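Local coordinates for protein beta-fructofuranosidase (Arabidopsis thaliana, PDB 2OXB) that hydrolyses sucrose and 1-kestose, and less readily neokestose and levan, as a cell-wall invertase of glycoside hydrolase family 32, at residues L372-D377 with D522-N527. The protein carries 1 engineered substitution. Residues are numbered along the deposited sequence; the frame is centred on the assembly and turned at random.
Sequences LFKVRD and DVLNLN
Lys374 and Asp522 form a hydrogen-bonded pair between antiparallel strands 367-374 and 521-530, neighbours in one sheet of the C-terminal beta-sandwich of this family 32 enzyme. Two backbone bonds define the pair: Lys374 N to Asp522 O at 2.9 Å, and Asp522 N to Lys374 O at 3.1 Å with an N-H...O angle of 168°. Phe373 and Val523 follow as a non-hydrogen-bonded pair with their CA atoms 5.0 Å apart. Both side chains are buried on the inner face, where they touch Leu351 of the adjoining strand; the Phe373 ring also meets Phe409 of the facing sheet edge-to-face, which identifies this side as the sandwich interior.

Beyond this pair the regular pairing gives way. Strand 521-530 turns a corner at Leu524, whose N still reaches Leu372 O at 3.1 Å; this bond and the one from Leu372 N to Asn525 O, the longest of the four at 3.2 Å, are both more bent than those of the Lys374-Asp522 pair. Apolar packing here is sparse, with Leu372 CD2 lying 4.3 Å from Leu524 CD2.

Around Lys374 and Asp522 the outer face is polar and more open. The two side chains run side by side in the same direction, and the lysine chain bends at its last torsion (chi4 -65°), which places NZ beside the carboxylate; even so, the salt bridge is long, at 3.7 Å from NZ to Asp522 OD2. Exposed Arg376, past the end of its strand, reaches back with its guanidinium plane turned 27° from the carboxylate plane. The same oxygen thus serves two cations, with Arg376 NH1 the nearer, 3.2 Å from Asp522 OD2.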
ATOM      1  N   LEU A 372      -9.594  15.802  14.471  1.00 33.13           N
ATOM      2  CA  LEU A 372     -10.954  15.307  14.599  1.00 32.12           C
ATOM      3  C   LEU A 372     -11.848  16.513  14.339  1.00 32.64           C
ATOM      4  O   LEU A 372     -12.123  17.298  15.242  1.00 33.09           O
ATOM      5  CB  LEU A 372     -11.184  14.736  16.004  1.00 31.78           C
ATOM      6  CG  LEU A 372     -11.466  13.224  16.123  1.00 33.96           C
ATOM      7  CD1 LEU A 372     -10.279  12.408  15.635  1.00 32.95           C
ATOM      8  CD2 LEU A 372     -11.780  12.877  17.581  1.00 33.21           C
ATOM      9  N   PHE A 373     -12.272  16.668  13.089  1.00 32.04           N
ATOM     10  CA  PHE A 373     -13.111  17.793  12.703  1.00 32.88           C
ATOM     11  C   PHE A 373     -14.575  17.567  13.062  1.00 35.10           C
ATOM     12  O   PHE A 373     -15.086  16.448  12.968  1.00 35.74           O
ATOM     13  CB  PHE A 373     -13.005  18.053  11.200  1.00 31.42           C
ATOM     14  CG  PHE A 373     -11.643  18.505  10.745  1.00 30.47           C
ATOM     15  CD1 PHE A 373     -11.187  19.783  11.026  1.00 31.44           C
ATOM     16  CD2 PHE A 373     -10.836  17.658   9.982  1.00 30.32           C
ATOM     17  CE1 PHE A 373      -9.947  20.215  10.547  1.00 31.24           C
ATOM     18  CE2 PHE A 373      -9.602  18.076   9.501  1.00 28.84           C
ATOM     19  CZ  PHE A 373      -9.157  19.353   9.781  1.00 30.14           C
ATOM     20  N   LYS A 374     -15.243  18.644  13.471  1.00 36.06           N
ATOM     21  CA  LYS A 374     -16.652  18.608  13.848  1.00 35.80           C
ATOM     22  C   LYS A 374     -17.407  19.555  12.938  1.00 35.86           C
ATOM     23  O   LYS A 374     -17.057  20.724  12.821  1.00 35.79           O
ATOM     24  CB  LYS A 374     -16.816  19.037  15.310  1.00 37.75           C
ATOM     25  CG  LYS A 374     -18.226  19.456  15.714  1.00 39.85           C
ATOM     26  CD  LYS A 374     -18.261  19.950  17.174  1.00 41.01           C
ATOM     27  CE  LYS A 374     -19.574  20.676  17.519  1.00 41.31           C
ATOM     28  NZ  LYS A 374     -19.755  21.945  16.737  1.00 41.26           N
ATOM     29  N   VAL A 375     -18.439  19.038  12.285  1.00 35.58           N
ATOM     30  CA  VAL A 375     -19.236  19.839  11.372  1.00 35.62           C
ATOM     31  C   VAL A 375     -20.647  20.053  11.909  1.00 36.84           C
ATOM     32  O   VAL A 375     -21.399  19.095  12.109  1.00 35.02           O
ATOM     33  CB  VAL A 375     -19.338  19.159   9.981  1.00 35.90           C
ATOM     34  CG1 VAL A 375     -20.316  19.916   9.088  1.00 34.42           C
ATOM     35  CG2 VAL A 375     -17.979  19.094   9.337  1.00 35.79           C
ATOM     36  N   ARG A 376     -21.009  21.311  12.150  1.00 38.60           N
ATOM     37  CA  ARG A 376     -22.348  21.604  12.636  1.00 39.14           C
ATOM     38  C   ARG A 376     -23.244  21.936  11.450  1.00 38.47           C
ATOM     39  O   ARG A 376     -22.786  22.450  10.429  1.00 38.43           O
ATOM     40  CB  ARG A 376     -22.335  22.759  13.643  1.00 41.44           C
ATOM     41  CG  ARG A 376     -21.801  24.083  13.134  1.00 43.48           C
ATOM     42  CD  ARG A 376     -22.190  25.183  14.110  1.00 46.84           C
ATOM     43  NE  ARG A 376     -21.651  26.479  13.725  1.00 49.12           N
ATOM     44  CZ  ARG A 376     -20.355  26.724  13.570  1.00 50.02           C
ATOM     45  NH1 ARG A 376     -19.470  25.755  13.768  1.00 49.29           N
ATOM     46  NH2 ARG A 376     -19.946  27.934  13.211  1.00 49.53           N
ATOM     47  N   ASP A 377     -24.522  21.619  11.584  1.00 38.29           N
ATOM     48  CA  ASP A 377     -25.475  21.861  10.516  1.00 38.17           C
ATOM     49  C   ASP A 377     -24.923  21.304   9.212  1.00 37.33           C
ATOM     50  O   ASP A 377     -24.257  22.004   8.445  1.00 36.81           O
ATOM     51  CB  ASP A 377     -25.749  23.356  10.369  1.00 40.57           C
ATOM     52  CG  ASP A 377     -27.157  23.644   9.862  1.00 43.07           C
ATOM     53  OD1 ASP A 377     -27.398  24.787   9.425  1.00 45.42           O
ATOM     54  OD2 ASP A 377     -28.028  22.744   9.908  1.00 41.91           O
ATOM     55  N   ASP A 522     -15.351  23.263  13.204  1.00 34.99           N
ATOM     56  CA  ASP A 522     -14.625  23.276  14.483  1.00 35.32           C
ATOM     57  C   ASP A 522     -13.599  22.146  14.657  1.00 36.13           C
ATOM     58  O   ASP A 522     -13.760  21.037  14.132  1.00 35.66           O
ATOM     59  CB  ASP A 522     -15.614  23.240  15.660  1.00 35.68           C
ATOM     60  CG  ASP A 522     -16.212  24.609  15.970  1.00 37.49           C
ATOM     61  OD1 ASP A 522     -15.445  25.584  16.134  1.00 38.51           O
ATOM     62  OD2 ASP A 522     -17.449  24.713  16.071  1.00 39.17           O
ATOM     63  N   VAL A 523     -12.535  22.444  15.395  1.00 36.89           N
ATOM     64  CA  VAL A 523     -11.484  21.468  15.674  1.00 37.23           C
ATOM     65  C   VAL A 523     -11.773  20.918  17.065  1.00 36.01           C
ATOM     66  O   VAL A 523     -11.493  21.561  18.067  1.00 37.73           O
ATOM     67  CB  VAL A 523     -10.074  22.131  15.649  1.00 38.12           C
ATOM     68  CG1 VAL A 523      -8.986  21.065  15.745  1.00 38.20           C
ATOM     69  CG2 VAL A 523      -9.902  22.923  14.355  1.00 40.80           C
ATOM     70  N   LEU A 524     -12.359  19.733  17.118  1.00 34.77           N
ATOM     71  CA  LEU A 524     -12.698  19.117  18.387  1.00 34.09           C
ATOM     72  C   LEU A 524     -11.432  18.762  19.151  1.00 34.95           C
ATOM     73  O   LEU A 524     -11.407  18.756  20.380  1.00 35.89           O
ATOM     74  CB  LEU A 524     -13.508  17.854  18.141  1.00 32.04           C
ATOM     75  CG  LEU A 524     -14.160  17.239  19.369  1.00 30.20           C
ATOM     76  CD1 LEU A 524     -15.350  18.078  19.792  1.00 27.60           C
ATOM     77  CD2 LEU A 524     -14.590  15.824  19.034  1.00 30.27           C
ATOM     78  N   ASN A 525     -10.378  18.474  18.398  1.00 35.96           N
ATOM     79  CA  ASN A 525      -9.098  18.087  18.964  1.00 34.49           C
ATOM     80  C   ASN A 525      -8.082  17.930  17.832  1.00 35.05           C
ATOM     81  O   ASN A 525      -8.455  17.779  16.667  1.00 31.79           O
ATOM     82  CB  ASN A 525      -9.259  16.758  19.701  1.00 32.01           C
ATOM     83  CG  ASN A 525      -8.061  16.412  20.538  1.00 30.79           C
ATOM     84  OD1 ASN A 525      -7.988  15.330  21.112  1.00 29.26           O
ATOM     85  ND2 ASN A 525      -7.112  17.337  20.623  1.00 30.80           N
ATOM     86  N   LEU A 526      -6.797  17.973  18.176  1.00 37.35           N
ATOM     87  CA  LEU A 526      -5.719  17.815  17.190  1.00 38.94           C
ATOM     88  C   LEU A 526      -4.385  17.594  17.899  1.00 39.48           C
ATOM     89  O   LEU A 526      -3.954  18.414  18.711  1.00 40.68           O
ATOM     90  CB  LEU A 526      -5.635  19.046  16.257  1.00 38.88           C
ATOM     91  CG  LEU A 526      -4.370  19.338  15.426  1.00 38.66           C
ATOM     92  CD1 LEU A 526      -3.945  18.114  14.644  1.00 39.50           C
ATOM     93  CD2 LEU A 526      -4.637  20.501  14.478  1.00 38.44           C
ATOM     94  N   ASN A 527      -3.745  16.470  17.596  1.00 39.36           N
ATOM     95  CA  ASN A 527      -2.465  16.143  18.198  1.00 38.41           C
ATOM     96  C   ASN A 527      -1.386  15.908  17.144  1.00 37.96           C
ATOM     97  O   ASN A 527      -1.519  15.075  16.245  1.00 36.34           O
ATOM     98  CB  ASN A 527      -2.584  14.907  19.111  1.00 39.01           C
ATOM     99  CG  ASN A 527      -3.422  15.165  20.360  1.00 39.18           C
ATOM    100  OD1 ASN A 527      -3.386  14.389  21.316  1.00 39.47           O
ATOM    101  ND2 ASN A 527      -4.181  16.252  20.353  1.00 40.08           N
TER